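Side-chain contacts in DUF3829 family protein (Bacteroides vulgatus, PDB 4YJW), which is of unknown function but folds as an elongated all-alpha helical bundle and is probably exported as a lipoprotein: residues A15-K20 against T67-N72; D23-I28 against Q142-I147; D31-N36 against G90-S95. All blocks are in the same frame, centred on the assembly; numbering follows the deposited sequence.

Contact 1 (A15-K20 against T67-N72); sequences ANEVMK and TVFVSN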
loop_
_atom_site.group_PDB
_atom_site.type_symbol
_atom_site.label_atom_id
_atom_site.label_comp_id
_atom_site.label_asym_id
_atom_site.label_seq_id
_atom_site.Cartn_x
_atom_site.Cartn_y
_atom_site.Cartn_z
ATOM N N ALA A 15 -12.393 21.817 6.571
ATOM C CA ALA A 15 -11.670 21.949 5.309
ATOM C C ALA A 15 -10.162 21.931 5.546
ATOM O O ALA A 15 -9.439 21.322 4.761
ATOM C CB ALA A 15 -12.081 23.223 4.588
ATOM N N ASN A 16 -9.684 22.558 6.649
ATOM C CA ASN A 16 -8.257 22.540 6.969
ATOM C C ASN A 16 -7.802 21.128 7.292
ATOM O O ASN A 16 -6.676 20.760 6.946
ATOM C CB ASN A 16 -7.934 23.476 8.130
ATOM C CG ASN A 16 -7.890 24.925 7.726
ATOM O OD1 ASN A 16 -7.392 25.283 6.643
ATOM N ND2 ASN A 16 -8.387 25.794 8.607
ATOM N N GLU A 17 -8.672 20.334 7.941
ATOM C CA GLU A 17 -8.353 18.942 8.278
ATOM C C GLU A 17 -8.341 18.105 7.010
ATOM O O GLU A 17 -7.501 17.222 6.880
ATOM C CB GLU A 17 -9.323 18.345 9.324
ATOM C CG GLU A 17 -9.241 19.015 10.697
ATOM C CD GLU A 17 -7.852 19.031 11.316
ATOM O OE1 GLU A 17 -7.227 17.949 11.423
ATOM O OE2 GLU A 17 -7.362 20.141 11.626
ATOM N N VAL A 18 -9.261 18.372 6.062
ATOM C CA VAL A 18 -9.248 17.646 4.780
ATOM C C VAL A 18 -7.894 17.883 4.083
ATOM O O VAL A 18 -7.283 16.924 3.609
ATOM C CB VAL A 18 -10.445 18.059 3.874
ATOM C CG1 VAL A 18 -10.302 17.483 2.459
ATOM C CG2 VAL A 18 -11.770 17.618 4.497
HETATM N N MSE A 19 -7.403 19.140 4.068
HETATM C CA MSE A 19 -6.107 19.459 3.434
HETATM C C MSE A 19 -4.947 18.704 4.116
HETATM O O MSE A 19 -4.045 18.215 3.432
HETATM C CB MSE A 19 -5.835 20.983 3.449
HETATM C CG MSE A 19 -6.841 21.801 2.632
HETATM SE SE MSE A 19 -7.205 21.076 0.847
HETATM C CE MSE A 19 -5.417 21.094 0.093
ATOM N N LYS A 20 -4.989 18.587 5.450
ATOM C CA LYS A 20 -3.952 17.869 6.216
ATOM C C LYS A 20 -3.980 16.397 5.827
ATOM O O LYS A 20 -2.927 15.811 5.557
ATOM C CB LYS A 20 -4.128 18.043 7.727
ATOM C CG LYS A 20 -3.962 19.495 8.217
ATOM C CD LYS A 20 -4.211 19.592 9.743
ATOM C CE LYS A 20 -4.253 21.037 10.187
ATOM N NZ LYS A 20 -4.705 21.167 11.609
ATOM N N THR A 67 0.481 7.085 9.583
ATOM C CA THR A 67 -0.301 5.857 9.360
ATOM C C THR A 67 -1.582 5.925 10.204
ATOM O O THR A 67 -2.667 5.684 9.680
ATOM C CB THR A 67 0.546 4.606 9.683
ATOM O OG1 THR A 67 1.667 4.576 8.800
ATOM C CG2 THR A 67 -0.228 3.318 9.488
ATOM N N VAL A 68 -1.446 6.260 11.490
ATOM C CA VAL A 68 -2.594 6.390 12.401
ATOM C C VAL A 68 -3.569 7.458 11.863
ATOM O O VAL A 68 -4.792 7.238 11.850
ATOM C CB VAL A 68 -2.149 6.721 13.849
ATOM C CG1 VAL A 68 -3.352 7.043 14.739
ATOM C CG2 VAL A 68 -1.322 5.585 14.438
ATOM N N PHE A 69 -3.026 8.607 11.432
ATOM C CA PHE A 69 -3.843 9.711 10.959
ATOM C C PHE A 69 -4.679 9.304 9.745
ATOM O O PHE A 69 -5.889 9.543 9.743
ATOM C CB PHE A 69 -2.987 10.960 10.653
ATOM C CG PHE A 69 -3.789 12.219 10.373
ATOM C CD1 PHE A 69 -4.446 12.891 11.400
ATOM C CD2 PHE A 69 -3.830 12.771 9.094
ATOM C CE1 PHE A 69 -5.170 14.063 11.144
ATOM C CE2 PHE A 69 -4.548 13.939 8.843
ATOM C CZ PHE A 69 -5.231 14.567 9.861
ATOM N N VAL A 70 -4.063 8.666 8.740
ATOM C CA VAL A 70 -4.806 8.326 7.522
ATOM C C VAL A 70 -5.712 7.090 7.730
ATOM O O VAL A 70 -6.691 6.936 6.999
ATOM C CB VAL A 70 -3.914 8.164 6.278
ATOM C CG1 VAL A 70 -3.187 9.479 5.952
ATOM C CG2 VAL A 70 -2.937 6.977 6.403
ATOM N N SER A 71 -5.359 6.204 8.686
ATOM C CA SER A 71 -6.127 4.975 8.955
ATOM C C SER A 71 -7.427 5.270 9.647
ATOM O O SER A 71 -8.340 4.447 9.592
ATOM C CB SER A 71 -5.323 4.022 9.840
ATOM O OG SER A 71 -4.230 3.483 9.126
ATOM N N ASN A 72 -7.508 6.417 10.331
ATOM C CA ASN A 72 -8.677 6.823 11.103
ATOM C C ASN A 72 -9.228 8.171 10.603
ATOM O O ASN A 72 -9.186 9.166 11.343
ATOM C CB ASN A 72 -8.329 6.882 12.601
ATOM C CG ASN A 72 -7.791 5.587 13.143
ATOM O OD1 ASN A 72 -6.577 5.392 13.240
ATOM N ND2 ASN A 72 -8.676 4.647 13.443
#
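The F69 ring reaches from helix 64-71 to the flank of helix 10-32, where its leading edge overlaps K20 and the end of E17. Its closest approach is to the main chain: F69 CE2 lies 3.9 Å from K20 C. The same ring carbon is 4.1 Å from K20 O, while F69 CZ stands 4.2 Å from K20 CB. Both K20 C and E17 OE1 lie near the ring plane, so helix 10-32 meets the edge of the ring and not a face. The torsion of F69 accounts for this reach: CG is anti to the backbone N (chi1 -170°), and the ring extends across the gap although the nearest CA atoms, those of K20 and F69, are 9.4 Å apart. The E17 carboxylate comes in from one turn earlier, with OE1 4.2 Å from F69 CZ. At that range, the partly positive hydrogens of the ring edge could attract the carboxylate only weakly. This is a surface contact in an all-alpha fold, where the short helix 64-71 packs across the outside of a bundle of long helices. Y21 and Y76 also touch F69, and the Y21 hydroxyl is hydrogen-bonded to V70 O. E17 is held by its own helix: K20 NZ donates to E17 OE2 at 2.8 Å in an i to i+3 salt bridge, on the syn side and 22° out of the carboxylate plane. K20 gets there with its chain fully extended beyond CB, so its ammonium runs away from F69 while CB stays beside the ring. On the other segment, T67 O accepts from S71 N and S71 OG through opposite faces of its carbonyl plane, with S71 OG 2.8 Å away.

Contact 2 (D23-I28 against Q142-I147); sequences DTSLKI and QVIFDI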
loop_
_atom_site.group_PDB
_atom_site.type_symbol
_atom_site.label_atom_id
_atom_site.label_comp_id
_atom_site.label_asym_id
_atom_site.label_seq_id
_atom_site.Cartn_x
_atom_site.Cartn_y
_atom_site.Cartn_z
ATOM N N ASP A 23 -2.626 16.059 2.184
ATOM C CA ASP A 23 -1.163 16.235 2.167
ATOM C C ASP A 23 -0.441 14.992 2.733
ATOM O O ASP A 23 0.533 14.535 2.136
ATOM C CB ASP A 23 -0.762 17.506 2.945
ATOM C CG ASP A 23 -1.183 18.805 2.268
ATOM O OD1 ASP A 23 -1.348 18.807 1.020
ATOM O OD2 ASP A 23 -1.341 19.821 2.980
ATOM N N THR A 24 -0.947 14.420 3.856
ATOM C CA THR A 24 -0.358 13.234 4.496
ATOM C C THR A 24 -0.541 12.041 3.547
ATOM O O THR A 24 0.417 11.293 3.323
ATOM C CB THR A 24 -0.995 13.013 5.882
ATOM O OG1 THR A 24 -0.765 14.193 6.679
ATOM C CG2 THR A 24 -0.416 11.802 6.596
ATOM N N SER A 25 -1.744 11.910 2.936
ATOM C CA SER A 25 -2.026 10.832 1.975
ATOM C C SER A 25 -1.040 10.877 0.811
ATOM O O SER A 25 -0.522 9.836 0.417
ATOM C CB SER A 25 -3.455 10.924 1.447
ATOM O OG SER A 25 -4.350 10.517 2.471
ATOM N N LEU A 26 -0.769 12.076 0.267
ATOM C CA LEU A 26 0.171 12.240 -0.855
ATOM C C LEU A 26 1.572 11.715 -0.480
ATOM O O LEU A 26 2.171 10.945 -1.239
ATOM C CB LEU A 26 0.262 13.730 -1.258
ATOM C CG LEU A 26 -0.817 14.292 -2.177
ATOM C CD1 LEU A 26 -0.637 15.805 -2.327
ATOM C CD2 LEU A 26 -0.754 13.671 -3.562
ATOM N N LYS A 27 2.069 12.109 0.700
ATOM C CA LYS A 27 3.393 11.713 1.194
ATOM C C LYS A 27 3.477 10.228 1.498
ATOM O O LYS A 27 4.437 9.569 1.094
ATOM C CB LYS A 27 3.745 12.491 2.485
ATOM C CG LYS A 27 4.145 13.933 2.271
ATOM C CD LYS A 27 4.357 14.639 3.603
ATOM C CE LYS A 27 4.411 16.143 3.454
ATOM N NZ LYS A 27 4.509 16.828 4.773
ATOM N N ILE A 28 2.497 9.712 2.248
ATOM C CA ILE A 28 2.500 8.318 2.685
ATOM C C ILE A 28 2.318 7.351 1.468
ATOM O O ILE A 28 3.067 6.376 1.359
ATOM C CB ILE A 28 1.470 8.102 3.837
ATOM C CG1 ILE A 28 1.985 7.049 4.834
ATOM C CG2 ILE A 28 0.047 7.824 3.372
ATOM C CD1 ILE A 28 1.173 6.821 6.102
ATOM N N GLN A 142 -4.848 4.308 -6.021
ATOM C CA GLN A 142 -5.646 5.113 -6.956
ATOM C C GLN A 142 -7.052 5.368 -6.394
ATOM O O GLN A 142 -7.545 6.498 -6.509
ATOM C CB GLN A 142 -5.719 4.446 -8.346
ATOM C CG GLN A 142 -6.283 5.372 -9.439
ATOM C CD GLN A 142 -5.460 6.632 -9.616
ATOM O OE1 GLN A 142 -4.305 6.592 -10.056
ATOM N NE2 GLN A 142 -6.034 7.783 -9.269
ATOM N N VAL A 143 -7.695 4.340 -5.782
ATOM C CA VAL A 143 -9.023 4.510 -5.172
ATOM C C VAL A 143 -8.982 5.637 -4.109
ATOM O O VAL A 143 -9.888 6.479 -4.098
ATOM C CB VAL A 143 -9.585 3.198 -4.581
ATOM C CG1 VAL A 143 -10.783 3.476 -3.667
ATOM C CG2 VAL A 143 -9.984 2.233 -5.694
ATOM N N ILE A 144 -7.946 5.657 -3.240
ATOM C CA ILE A 144 -7.817 6.693 -2.181
ATOM C C ILE A 144 -7.720 8.096 -2.817
ATOM O O ILE A 144 -8.461 8.989 -2.402
ATOM C CB ILE A 144 -6.627 6.394 -1.229
ATOM C CG1 ILE A 144 -6.955 5.128 -0.385
ATOM C CG2 ILE A 144 -6.316 7.607 -0.317
ATOM C CD1 ILE A 144 -5.752 4.397 0.219
ATOM N N PHE A 145 -6.844 8.278 -3.828
ATOM C CA PHE A 145 -6.734 9.574 -4.516
ATOM C C PHE A 145 -8.051 9.959 -5.186
ATOM O O PHE A 145 -8.454 11.130 -5.113
ATOM C CB PHE A 145 -5.601 9.569 -5.559
ATOM C CG PHE A 145 -4.215 9.594 -4.952
ATOM C CD1 PHE A 145 -3.894 10.501 -3.942
ATOM C CD2 PHE A 145 -3.216 8.749 -5.425
ATOM C CE1 PHE A 145 -2.622 10.509 -3.364
ATOM C CE2 PHE A 145 -1.936 8.777 -4.865
ATOM C CZ PHE A 145 -1.648 9.650 -3.835
ATOM N N ASP A 146 -8.762 8.975 -5.779
ATOM C CA ASP A 146 -10.045 9.258 -6.454
ATOM C C ASP A 146 -11.142 9.678 -5.483
ATOM O O ASP A 146 -11.978 10.514 -5.850
ATOM C CB ASP A 146 -10.507 8.073 -7.302
ATOM C CG ASP A 146 -9.599 7.813 -8.489
ATOM O OD1 ASP A 146 -8.672 8.632 -8.724
ATOM O OD2 ASP A 146 -9.768 6.768 -9.140
ATOM N N ILE A 147 -11.142 9.143 -4.249
ATOM C CA ILE A 147 -12.114 9.581 -3.232
ATOM C C ILE A 147 -11.788 11.025 -2.811
ATOM O O ILE A 147 -12.680 11.857 -2.639
ATOM C CB ILE A 147 -12.098 8.634 -1.977
ATOM C CG1 ILE A 147 -12.654 7.237 -2.301
ATOM C CG2 ILE A 147 -12.852 9.255 -0.778
ATOM C CD1 ILE A 147 -12.174 6.144 -1.326
#
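L26 and F145 meet where helix 10-32 and helix 121-159 run nearly antiparallel, their local axes 11.1 Å apart at closest approach and their directions 160° apart. The nearest CA atoms are those of S25 and F145, separated by 8.1 Å. F145 bridges the gap. Its CE1 lies 3.7 Å from L26 CD2 and 4.1 Å from L26 CA, so the ring rests against both a branch and the root of the leucine. The two side chains cross at about a right angle, and the methyl comes to the ring obliquely. In both residues CG is anti to the carbonyl carbon (chi1 -82° in L26, -73° in F145), and both side chains, which leave their helices flanking the contact, bend inward at their ends. S25 and I144 point more directly at the opposing helix but meet loosely, with S25 OG 4.5 Å from I144 CG2. The serine hydroxyl is buried and does not depend on this contact for partners, being hydrogen-bonded to Y21 O and to the Y89 hydroxyl of helix 79-111. L29, one turn after L26 on the same helix, touches both I144 and F145 and extends the apolar strip. On the outer side of helix 121-159, Q142 NE2 donates to D146 OD1 at 2.8 Å; the acceptor lies close to the amide plane, whereas the donor stands above the carboxylate plane. Long helices running almost antiparallel and joined by apolar side chains, as here, are the pairing of an all-alpha helical bundle.

Contact 3 (D31-N36 against G90-S95); sequences DLVNEN and GRLFRS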
loop_
_atom_site.group_PDB
_atom_site.type_symbol
_atom_site.label_atom_id
_atom_site.label_comp_id
_atom_site.label_asym_id
_atom_site.label_seq_id
_atom_site.Cartn_x
_atom_site.Cartn_y
_atom_site.Cartn_z
ATOM N N ASP A 31 5.629 6.920 -0.639
ATOM C CA ASP A 31 6.662 6.058 -0.045
ATOM C C ASP A 31 6.206 4.629 0.225
ATOM O O ASP A 31 7.052 3.726 0.225
ATOM C CB ASP A 31 7.196 6.677 1.250
ATOM C CG ASP A 31 7.874 8.028 1.073
ATOM O OD1 ASP A 31 8.632 8.193 0.084
ATOM O OD2 ASP A 31 7.671 8.908 1.936
ATOM N N LEU A 32 4.902 4.406 0.462
ATOM C CA LEU A 32 4.398 3.072 0.764
ATOM C C LEU A 32 4.293 2.193 -0.488
ATOM O O LEU A 32 4.639 1.016 -0.421
ATOM C CB LEU A 32 3.029 3.191 1.442
ATOM C CG LEU A 32 2.475 1.958 2.105
ATOM C CD1 LEU A 32 3.113 1.730 3.455
ATOM C CD2 LEU A 32 0.971 2.064 2.233
ATOM N N VAL A 33 3.796 2.753 -1.600
ATOM C CA VAL A 33 3.595 2.022 -2.849
ATOM C C VAL A 33 4.641 2.499 -3.852
ATOM O O VAL A 33 4.482 3.518 -4.545
ATOM C CB VAL A 33 2.134 2.143 -3.373
ATOM C CG1 VAL A 33 1.924 1.317 -4.650
ATOM C CG2 VAL A 33 1.130 1.721 -2.302
ATOM N N ASN A 34 5.725 1.755 -3.890
ATOM C CA ASN A 34 6.869 2.016 -4.755
ATOM C C ASN A 34 6.740 1.090 -5.948
ATOM O O ASN A 34 7.159 -0.066 -5.883
ATOM C CB ASN A 34 8.166 1.773 -3.960
ATOM C CG ASN A 34 9.416 2.095 -4.727
ATOM O OD1 ASN A 34 9.436 2.111 -5.964
ATOM N ND2 ASN A 34 10.513 2.264 -4.003
ATOM N N GLU A 35 6.115 1.583 -7.022
ATOM C CA GLU A 35 5.785 0.781 -8.205
ATOM C C GLU A 35 7.005 0.096 -8.801
ATOM O O GLU A 35 6.906 -1.074 -9.175
ATOM C CB GLU A 35 5.064 1.625 -9.272
ATOM C CG GLU A 35 3.771 2.263 -8.758
ATOM C CD GLU A 35 3.835 3.530 -7.904
ATOM O OE1 GLU A 35 4.939 4.094 -7.696
ATOM O OE2 GLU A 35 2.750 3.979 -7.463
ATOM N N ASN A 36 8.145 0.801 -8.896
ATOM C CA ASN A 36 9.341 0.189 -9.495
ATOM C C ASN A 36 9.923 -0.886 -8.592
ATOM O O ASN A 36 10.379 -1.923 -9.105
ATOM C CB ASN A 36 10.365 1.245 -9.861
ATOM C CG ASN A 36 9.930 2.020 -11.080
ATOM O OD1 ASN A 36 9.195 1.516 -11.948
ATOM N ND2 ASN A 36 10.372 3.242 -11.180
ATOM N N GLY A 90 -6.809 0.211 5.204
ATOM C CA GLY A 90 -6.659 -1.034 5.962
ATOM C C GLY A 90 -6.180 -2.175 5.076
ATOM O O GLY A 90 -5.208 -2.865 5.412
ATOM N N ARG A 91 -6.804 -2.314 3.899
ATOM C CA ARG A 91 -6.451 -3.326 2.909
ATOM C C ARG A 91 -5.079 -3.047 2.322
ATOM O O ARG A 91 -4.303 -3.985 2.137
ATOM C CB ARG A 91 -7.491 -3.396 1.785
ATOM C CG ARG A 91 -8.836 -3.934 2.266
ATOM C CD ARG A 91 -9.882 -3.917 1.173
ATOM N NE ARG A 91 -11.193 -4.342 1.675
ATOM C CZ ARG A 91 -11.625 -5.601 1.691
ATOM N NH1 ARG A 91 -10.857 -6.582 1.228
ATOM N NH2 ARG A 91 -12.825 -5.889 2.175
ATOM N N LEU A 92 -4.758 -1.758 2.086
ATOM C CA LEU A 92 -3.444 -1.376 1.551
ATOM C C LEU A 92 -2.313 -1.714 2.546
ATOM O O LEU A 92 -1.311 -2.309 2.122
ATOM C CB LEU A 92 -3.422 0.112 1.163
ATOM C CG LEU A 92 -2.127 0.637 0.525
ATOM C CD1 LEU A 92 -1.823 -0.068 -0.803
ATOM C CD2 LEU A 92 -2.246 2.105 0.256
ATOM N N PHE A 93 -2.469 -1.386 3.848
ATOM C CA PHE A 93 -1.447 -1.713 4.855
ATOM C C PHE A 93 -1.251 -3.235 5.007
ATOM O O PHE A 93 -0.105 -3.686 5.120
ATOM C CB PHE A 93 -1.756 -1.078 6.208
ATOM C CG PHE A 93 -1.638 0.424 6.153
ATOM C CD1 PHE A 93 -0.515 1.031 5.612
ATOM C CD2 PHE A 93 -2.628 1.235 6.697
ATOM C CE1 PHE A 93 -0.410 2.426 5.564
ATOM C CE2 PHE A 93 -2.524 2.631 6.635
ATOM C CZ PHE A 93 -1.431 3.215 6.042
ATOM N N ARG A 94 -2.349 -4.009 5.003
ATOM C CA ARG A 94 -2.273 -5.472 5.104
ATOM C C ARG A 94 -1.610 -6.061 3.862
ATOM O O ARG A 94 -0.799 -6.989 3.996
ATOM C CB ARG A 94 -3.662 -6.090 5.298
ATOM C CG ARG A 94 -4.150 -6.068 6.744
ATOM C CD ARG A 94 -5.595 -6.531 6.806
ATOM N NE ARG A 94 -6.085 -6.694 8.174
ATOM C CZ ARG A 94 -6.588 -7.824 8.661
ATOM N NH1 ARG A 94 -6.657 -8.911 7.900
ATOM N NH2 ARG A 94 -7.019 -7.880 9.912
ATOM N N SER A 95 -1.940 -5.510 2.656
ATOM C CA SER A 95 -1.404 -5.963 1.356
ATOM C C SER A 95 0.082 -5.668 1.238
ATOM O O SER A 95 0.825 -6.508 0.700
ATOM C CB SER A 95 -2.163 -5.345 0.184
ATOM O OG SER A 95 -3.475 -5.881 0.110
#
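L32 carries most of the apolar contact, its CD2 methyl lying 3.6 Å from F93 CE1 and 3.8 Å from L92 CD2. Toward L92 the two leucines meet tip to tip; toward F93 the side chains cross at about a right angle, and the methyl reaches the ring obliquely. Both leucines have CG anti to the backbone N (chi1 -167° in L32, -177° in L92), which directs their ends at each other. L32 was modelled in two conformers, so its distances describe one of them. V33, at the break between helices 10-32 and 35-44, adds a third apolar pair, V33 CG2 to L92 CD1 at 3.8 Å.

The hydrogen bonds lie within 90-95 or lead out of 31-36. S95 OG donates to R91 O at 2.9 Å from above the carbonyl plane, while S95 N reaches the same oxygen from the opposite face. N34 caps the start of helix 35-44 through its OD1, bonded to E37 N.

Ionic partners also lie elsewhere: E35 pairs with K141 and R91 with E87.

With no hydrogen bond or salt bridge between the two segments, the buried interface rests on methyl groups and a ring carbon of F93, held by dispersion and the burial of apolar surface without the directional demands of hydrogen bonds.

Contact 3 lies about 1 Å from the centre of the chain and is buried, contact 2 is partly buried at about 11 Å, and contact 1 is a surface contact at about 17 Å, each measured between centres. All three use helix 10-32, so its successive turns meet helix 64-71, helix 121-159 and helix 79-111. The chemistry shifts accordingly, from a ring edge beside main chain and a salt-bridged pair outside, through a mixed leucine, phenylalanine and serine set, to purely aliphatic and aromatic packing. V70 touches T24 and S25, joining contacts 1 and 2; T67 and V70 pack on F93, tying contact 1 to contact 3; I144 and L92 touch between contacts 2 and 3.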